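Local coordinates for nitric oxide dioxygenase (Rhodothermus marinus DSM 4252, PDB 6WK3), which binds heme in a globin fold, probably acts as a nitric oxide dioxygenase in nature, and has been engineered here into a carbene transferase, at residues Ala16-Leu21 with Ala63-Ile68; Ser29-Arg34 with Lys107-Pro112; Ser59-Tyr64 with Gln120-Ala125. The protein carries 1 engineered substitution. All blocks are in the same frame, centred on the assembly; numbering follows the deposited sequence.

Contact 1. Residues Ala16-Leu21 with Ala63-Ile68; sequences ASVPAL and AYARSI
Val-18 divides its two methyls between Ala-65 and Arg-66. Val-18 CG2 rests on Ala-65 CB at 3.5 Å. The same Val-18 CG2 also lies 3.7 Å from the carbonyl carbon C of Ala-65. Val-18 CG1 lies over one face of the Arg-66 guanidinium, 3.8 Å from Arg-66 NH1. The valine lies roughly square across the arginine chain. This split follows from the first torsion of Val-18 (chi1 159°), which sets CG1 opposite the backbone N and CG2 beside it.

Leu-21, one turn further on, brings a second methyl to Ala-65. Leu-21 CD1 is 3.7 Å from Ala-65 CB. Val-18 CG2 and Leu-21 CD1 stand 5.3 Å apart, and the alanine methyl pokes into the notch between them. With so small a side chain here the backbones come close: the CA atoms of Val-18 and Ala-65 are 6.1 Å apart.

In the globin fold this is where the first turn of helix 18-39, which corresponds to helix B, meets the C-terminal end of helix 50-66, which corresponds to helix E. The chain has just turned out of helix 8-16. The backbone bond from Leu-21 N to Ser-17 O, 2.9 Å, belongs to the first turn of the new helix. Val-18 and Leu-21 sit three residues apart on one face of it.

Around this apolar centre, Leu-21 and Ala-65 both lie against Trp-122 of helix 116-145, and Ala-65 also touches Val-14 of helix 8-16. On the exposed side the extended Arg-66 gives NH2 to Gln-22 OE1 in a hydrogen bond. That bond helps hold the guanidinium over Val-18, while its charge stays at the surface.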
# COMPACT_ATOMS: atom_id res chain seq x y z
N ALA A 16 -3.75 18.19 -24.32
CA ALA A 16 -4.98 18.46 -25.05
C ALA A 16 -6.04 17.40 -24.80
O ALA A 16 -7.23 17.69 -25.00
CB ALA A 16 -4.68 18.57 -26.55
N SER A 17 -5.66 16.20 -24.36
CA SER A 17 -6.65 15.18 -24.07
C SER A 17 -7.29 15.34 -22.70
O SER A 17 -8.20 14.57 -22.37
CB SER A 17 -6.04 13.78 -24.19
OG SER A 17 -4.77 13.69 -23.56
N VAL A 18 -6.86 16.31 -21.90
CA VAL A 18 -7.45 16.49 -20.56
C VAL A 18 -8.96 16.64 -20.63
O VAL A 18 -9.66 15.99 -19.84
CB VAL A 18 -6.75 17.64 -19.82
CG1 VAL A 18 -7.63 18.17 -18.69
CG2 VAL A 18 -5.43 17.17 -19.25
N PRO A 19 -9.55 17.44 -21.54
CA PRO A 19 -11.02 17.47 -21.62
C PRO A 19 -11.66 16.11 -21.85
O PRO A 19 -12.71 15.83 -21.26
CB PRO A 19 -11.27 18.43 -22.79
CG PRO A 19 -10.12 19.37 -22.74
CD PRO A 19 -8.94 18.51 -22.36
N ALA A 20 -11.06 15.25 -22.68
CA ALA A 20 -11.60 13.91 -22.87
C ALA A 20 -11.43 13.05 -21.62
O ALA A 20 -12.30 12.22 -21.31
CB ALA A 20 -10.93 13.23 -24.06
N LEU A 21 -10.32 13.22 -20.90
CA LEU A 21 -10.10 12.44 -19.68
C LEU A 21 -11.02 12.89 -18.56
O LEU A 21 -11.45 12.06 -17.75
CB LEU A 21 -8.64 12.54 -19.25
CG LEU A 21 -7.64 11.68 -20.02
CD1 LEU A 21 -6.24 11.91 -19.50
CD2 LEU A 21 -7.99 10.21 -19.91
N ALA A 63 -4.79 13.47 -13.39
CA ALA A 63 -3.80 14.33 -12.73
C ALA A 63 -2.49 14.36 -13.51
O ALA A 63 -1.88 15.42 -13.66
CB ALA A 63 -3.56 13.85 -11.29
N TYR A 64 -2.06 13.21 -14.02
CA TYR A 64 -0.82 13.14 -14.79
C TYR A 64 -0.91 13.98 -16.06
O TYR A 64 0.04 14.66 -16.43
CB TYR A 64 -0.52 11.68 -15.13
CG TYR A 64 0.77 11.43 -15.88
CD1 TYR A 64 1.94 12.09 -15.54
CD2 TYR A 64 0.81 10.50 -16.91
CE1 TYR A 64 3.13 11.83 -16.22
CE2 TYR A 64 1.97 10.24 -17.59
CZ TYR A 64 3.13 10.91 -17.25
OH TYR A 64 4.28 10.63 -17.94
N ALA A 65 -2.05 13.92 -16.75
CA ALA A 65 -2.23 14.72 -17.95
C ALA A 65 -2.29 16.21 -17.61
O ALA A 65 -1.79 17.04 -18.37
CB ALA A 65 -3.48 14.27 -18.70
N ARG A 66 -2.88 16.56 -16.46
CA ARG A 66 -2.93 17.95 -16.03
C ARG A 66 -1.57 18.48 -15.60
O ARG A 66 -1.41 19.69 -15.45
CB ARG A 66 -3.90 18.10 -14.85
CG ARG A 66 -5.38 17.93 -15.18
CD ARG A 66 -6.20 18.69 -14.17
NE ARG A 66 -7.54 18.15 -13.97
CZ ARG A 66 -8.64 18.65 -14.53
NH1 ARG A 66 -8.56 19.71 -15.32
NH2 ARG A 66 -9.82 18.09 -14.29
N SER A 67 -0.60 17.60 -15.37
CA SER A 67 0.70 17.99 -14.84
C SER A 67 1.82 17.42 -15.69
O SER A 67 2.91 17.15 -15.18
CB SER A 67 0.83 17.55 -13.38
OG SER A 67 2.17 17.65 -12.94
N ILE A 68 1.56 17.21 -16.98
CA ILE A 68 2.56 16.62 -17.86
C ILE A 68 3.74 17.55 -18.08
O ILE A 68 4.83 17.09 -18.42
CB ILE A 68 1.90 16.20 -19.19
CG1 ILE A 68 2.80 15.25 -19.98
CG2 ILE A 68 1.52 17.41 -20.02
CD1 ILE A 68 3.17 13.99 -19.24

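Contact 2. Residues Ser29-Arg34 with Lys107-Pro112; sequences SATMYR and KEVLGP
Thr-31 OG1 donates a hydrogen bond to Ala-27 O, one turn back in its own helix, and turns toward Val-109 and Glu-108 across the contact. Here helices 18-39 and 94-110, which correspond to helices B and G of the globin fold, come together at the surface. The touch is slight, burying 95 Å² in all.

The closest approach is made by the threonine methyl. Thr-31 CG2 lies 3.5 Å from Glu-108 OE1, a methyl set against a carboxylate oxygen. Thr-31 OG1 is 4.1 Å from Glu-108 OE1, too long for a bond. Glu-108 gets there with an extended chain: CG is anti to the backbone N (chi1 -163°), and the threonine and glutamate side chains meet at a slant.

With an alanine at this position, OG1 and CG2 would be gone, which would probably leave a gap beside Glu-108 and Val-109 and take from Ala-27 O its side-chain hydrogen bond.

Thr-31 also packs on Ala-105 of helix 94-110, and Val-109 reaches His-24, Ala-27 and Ile-28 of helix 18-39. The bound copper ion is about 11 Å from the Thr-31 side chain, so it plays no direct part. The Val-109 and Thr-31 side chains pass side by side, running opposite ways, with Val-109 CG2 4.2 Å from Thr-31 OG1.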
# COMPACT_ATOMS: atom_id res chain seq x y z
N SER A 29 -10.08 3.66 -17.75
CA SER A 29 -9.46 2.85 -16.71
C SER A 29 -10.20 1.52 -16.54
O SER A 29 -9.57 0.45 -16.47
CB SER A 29 -9.41 3.64 -15.40
OG SER A 29 -9.35 2.80 -14.26
N ALA A 30 -11.53 1.55 -16.51
CA ALA A 30 -12.30 0.31 -16.36
C ALA A 30 -12.12 -0.62 -17.56
O ALA A 30 -11.92 -1.83 -17.39
CB ALA A 30 -13.79 0.62 -16.16
N THR A 31 -12.20 -0.06 -18.77
CA THR A 31 -11.97 -0.86 -19.97
C THR A 31 -10.56 -1.43 -19.98
O THR A 31 -10.34 -2.57 -20.40
CB THR A 31 -12.21 -0.00 -21.21
OG1 THR A 31 -13.58 0.41 -21.24
CG2 THR A 31 -11.87 -0.77 -22.48
N MET A 32 -9.59 -0.64 -19.52
CA MET A 32 -8.21 -1.13 -19.45
C MET A 32 -8.11 -2.35 -18.56
O MET A 32 -7.48 -3.35 -18.92
CB MET A 32 -7.30 -0.01 -18.95
CG MET A 32 -5.84 -0.29 -19.15
SD MET A 32 -4.89 -0.00 -17.65
CE MET A 32 -5.30 -1.49 -16.73
N TYR A 33 -8.74 -2.30 -17.38
CA TYR A 33 -8.64 -3.41 -16.44
C TYR A 33 -9.34 -4.66 -16.96
O TYR A 33 -8.88 -5.78 -16.72
CB TYR A 33 -9.20 -3.02 -15.07
CG TYR A 33 -9.31 -4.19 -14.11
CD1 TYR A 33 -8.17 -4.73 -13.51
CD2 TYR A 33 -10.54 -4.78 -13.83
CE1 TYR A 33 -8.26 -5.81 -12.65
CE2 TYR A 33 -10.63 -5.87 -12.98
CZ TYR A 33 -9.49 -6.37 -12.39
OH TYR A 33 -9.57 -7.44 -11.53
N ARG A 34 -10.47 -4.49 -17.67
CA ARG A 34 -11.17 -5.66 -18.21
C ARG A 34 -10.35 -6.34 -19.29
O ARG A 34 -10.30 -7.57 -19.36
CB ARG A 34 -12.54 -5.25 -18.74
CG ARG A 34 -13.48 -4.82 -17.63
CD ARG A 34 -14.83 -4.36 -18.13
NE ARG A 34 -15.58 -3.76 -17.03
CZ ARG A 34 -16.04 -2.52 -17.02
NH1 ARG A 34 -15.85 -1.71 -18.06
NH2 ARG A 34 -16.71 -2.08 -15.96
N LYS A 107 -8.17 3.53 -27.71
CA LYS A 107 -8.72 3.33 -29.05
C LYS A 107 -10.22 3.10 -29.01
O LYS A 107 -10.96 3.59 -29.87
CB LYS A 107 -8.03 2.15 -29.74
CG LYS A 107 -6.71 2.47 -30.39
CD LYS A 107 -6.12 1.24 -31.07
CE LYS A 107 -4.64 1.44 -31.37
NZ LYS A 107 -3.97 0.22 -31.87
N GLU A 108 -10.70 2.36 -28.01
CA GLU A 108 -12.11 2.02 -27.94
C GLU A 108 -12.95 3.20 -27.45
O GLU A 108 -13.98 3.52 -28.05
CB GLU A 108 -12.29 0.81 -27.02
CG GLU A 108 -13.61 0.09 -27.16
CD GLU A 108 -13.74 -1.03 -26.16
OE1 GLU A 108 -14.27 -0.78 -25.05
OE2 GLU A 108 -13.28 -2.16 -26.47
N VAL A 109 -12.51 3.85 -26.38
CA VAL A 109 -13.36 4.86 -25.75
C VAL A 109 -13.41 6.13 -26.59
O VAL A 109 -14.49 6.70 -26.81
CB VAL A 109 -12.88 5.15 -24.31
CG1 VAL A 109 -13.60 6.36 -23.75
CG2 VAL A 109 -13.12 3.92 -23.43
N LEU A 110 -12.26 6.59 -27.08
CA LEU A 110 -12.20 7.83 -27.84
C LEU A 110 -12.59 7.64 -29.30
O LEU A 110 -12.77 8.65 -30.01
CB LEU A 110 -10.80 8.43 -27.76
CG LEU A 110 -10.37 8.82 -26.34
CD1 LEU A 110 -9.21 9.80 -26.39
CD2 LEU A 110 -11.54 9.40 -25.56
N GLY A 111 -12.72 6.40 -29.77
CA GLY A 111 -13.17 6.13 -31.11
C GLY A 111 -12.33 6.82 -32.17
O GLY A 111 -11.14 6.53 -32.33
N PRO A 112 -12.93 7.76 -32.90
CA PRO A 112 -12.18 8.46 -33.95
C PRO A 112 -11.08 9.36 -33.43
O PRO A 112 -10.05 9.51 -34.10
CB PRO A 112 -13.27 9.26 -34.69
CG PRO A 112 -14.37 9.41 -33.69
CD PRO A 112 -14.35 8.16 -32.86

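Contact 3. Residues Ser59-Tyr64 with Gln120-Ala125; sequences SALLAY and QAWKEA
The benzo corner of Trp-122 sits in the notch between Leu-61 and Tyr-64, which are three residues apart on helix 50-66. Trp-122 CZ3 meets Leu-61 CD2 at 4.2 Å. On the other wall of the notch, Trp-122 CZ3 comes within 4.5 Å of Tyr-64 CD2, where the two rings approach obliquely. The neighbouring corner, Trp-122 CH2, faces the Leu-61 carbonyl, which lies at the indole edge.

Tyr-64 makes the answering bump. Its CG stands opposite the backbone N, which sends the phenol across to Ala-125. The small Ala-125 leaves a hollow for it, with Ala-125 CB 3.9 Å from Tyr-64 CE2. Tyr-64 OH then donates to Ala-125 O at 2.6 Å. The C=O...OH angle is 127°, with the donor tilted 17° from the carbonyl plane, and the carbonyl oxygen sits at the ring edge, near its plane. This bond satisfies the buried hydroxyl and holds the phenol against Ala-125.

These are the globin helices E and H: 50-66 on the distal side of the heme, and 116-145. The segments run at about 100° to each other with axes 13.0 Å apart, and the gap is bridged by the two long aromatic side chains and Leu-61. Ala-60 touches the heme. The side chain of Leu-61 is about 5 Å from the bound heme.

Beyond the two segments, Trp-122 NE1 is hydrogen-bonded to Ser-17 OG, which ties the indole to the bend between the first two helices. Tyr-64 is flanked by Leu-74, Phe-128 and Leu-129, while Val-14 lies against both Trp-122 and Ala-125.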
# COMPACT_ATOMS: atom_id res chain seq x y z
N SER A 59 -8.21 8.74 -11.76
CA SER A 59 -7.78 10.03 -11.23
C SER A 59 -6.32 10.31 -11.57
O SER A 59 -5.96 11.43 -11.92
CB SER A 59 -7.97 10.08 -9.72
OG SER A 59 -9.33 10.09 -9.36
N ALA A 60 -5.47 9.29 -11.45
CA ALA A 60 -4.05 9.45 -11.74
C ALA A 60 -3.83 9.84 -13.20
O ALA A 60 -3.05 10.76 -13.49
CB ALA A 60 -3.30 8.16 -11.40
N LEU A 61 -4.51 9.17 -14.13
CA LEU A 61 -4.40 9.56 -15.53
C LEU A 61 -4.76 11.03 -15.71
O LEU A 61 -4.01 11.78 -16.35
CB LEU A 61 -5.30 8.68 -16.40
CG LEU A 61 -4.86 7.22 -16.56
CD1 LEU A 61 -5.90 6.47 -17.38
CD2 LEU A 61 -3.48 7.10 -17.19
N LEU A 62 -5.88 11.46 -15.14
CA LEU A 62 -6.28 12.86 -15.22
C LEU A 62 -5.23 13.78 -14.61
O LEU A 62 -4.81 14.76 -15.23
CB LEU A 62 -7.63 13.05 -14.53
CG LEU A 62 -8.30 14.40 -14.71
CD1 LEU A 62 -8.30 14.82 -16.17
CD2 LEU A 62 -9.72 14.34 -14.17
N ALA A 63 -4.79 13.47 -13.39
CA ALA A 63 -3.80 14.33 -12.73
C ALA A 63 -2.49 14.36 -13.51
O ALA A 63 -1.88 15.42 -13.66
CB ALA A 63 -3.56 13.85 -11.29
N TYR A 64 -2.06 13.21 -14.02
CA TYR A 64 -0.82 13.14 -14.79
C TYR A 64 -0.91 13.98 -16.06
O TYR A 64 0.04 14.66 -16.43
CB TYR A 64 -0.52 11.68 -15.13
CG TYR A 64 0.77 11.43 -15.88
CD1 TYR A 64 1.94 12.09 -15.54
CD2 TYR A 64 0.81 10.50 -16.91
CE1 TYR A 64 3.13 11.83 -16.22
CE2 TYR A 64 1.97 10.24 -17.59
CZ TYR A 64 3.13 10.91 -17.25
OH TYR A 64 4.28 10.63 -17.94
N GLN A 120 0.66 7.71 -29.84
CA GLN A 120 2.11 7.76 -29.66
C GLN A 120 2.49 8.71 -28.53
O GLN A 120 3.44 8.44 -27.78
CB GLN A 120 2.79 8.19 -30.96
CG GLN A 120 4.31 8.24 -30.87
CD GLN A 120 4.91 6.92 -30.44
OE1 GLN A 120 4.40 5.85 -30.78
NE2 GLN A 120 6.02 6.98 -29.70
N ALA A 121 1.77 9.82 -28.39
CA ALA A 121 2.02 10.72 -27.27
C ALA A 121 1.76 10.01 -25.94
O ALA A 121 2.57 10.10 -25.01
CB ALA A 121 1.15 11.97 -27.39
N TRP A 122 0.65 9.28 -25.85
CA TRP A 122 0.33 8.58 -24.60
C TRP A 122 1.28 7.42 -24.35
O TRP A 122 1.58 7.11 -23.19
CB TRP A 122 -1.12 8.11 -24.60
CG TRP A 122 -2.01 9.16 -24.04
CD1 TRP A 122 -2.81 10.03 -24.73
CD2 TRP A 122 -2.15 9.51 -22.65
NE1 TRP A 122 -3.46 10.87 -23.86
CE2 TRP A 122 -3.07 10.57 -22.58
CE3 TRP A 122 -1.60 9.00 -21.47
CZ2 TRP A 122 -3.45 11.15 -21.37
CZ3 TRP A 122 -1.98 9.58 -20.26
CH2 TRP A 122 -2.90 10.64 -20.22
N LYS A 123 1.78 6.78 -25.41
CA LYS A 123 2.80 5.75 -25.23
C LYS A 123 4.05 6.34 -24.59
O LYS A 123 4.61 5.75 -23.65
CB LYS A 123 3.14 5.10 -26.57
CG LYS A 123 4.12 3.95 -26.45
CD LYS A 123 4.37 3.30 -27.80
CE LYS A 123 5.06 1.95 -27.64
NZ LYS A 123 6.38 2.08 -26.95
N GLU A 124 4.49 7.50 -25.06
CA GLU A 124 5.66 8.14 -24.48
C GLU A 124 5.39 8.59 -23.05
O GLU A 124 6.23 8.41 -22.16
CB GLU A 124 6.11 9.32 -25.34
N ALA A 125 4.22 9.19 -22.81
CA ALA A 125 3.87 9.59 -21.45
C ALA A 125 3.75 8.37 -20.54
O ALA A 125 4.09 8.45 -19.36
CB ALA A 125 2.57 10.39 -21.45

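Overall arrangement
Along the chain the segments come in the order 16-21, 29-34, 59-64, 63-68, 107-112, 120-125, and 59-64 runs into 63-68. Contacts 1 and 3 therefore share Ala-63 and Tyr-64, and their centres are about 7 Å apart. Leu-21 of contact 1 touches both Leu-62 and Trp-122 of contact 3. The two form one continuous packed region around Trp-122 at the end of helix 50-66, whose Ala-60 touches the heme. Contact 2 is a separate surface touch, about 16 Å from contact 1 and 14 Å from contact 3 between centres. It is joined to contact 1 through helix 18-39 and by packing of Ala-20 on Leu-110.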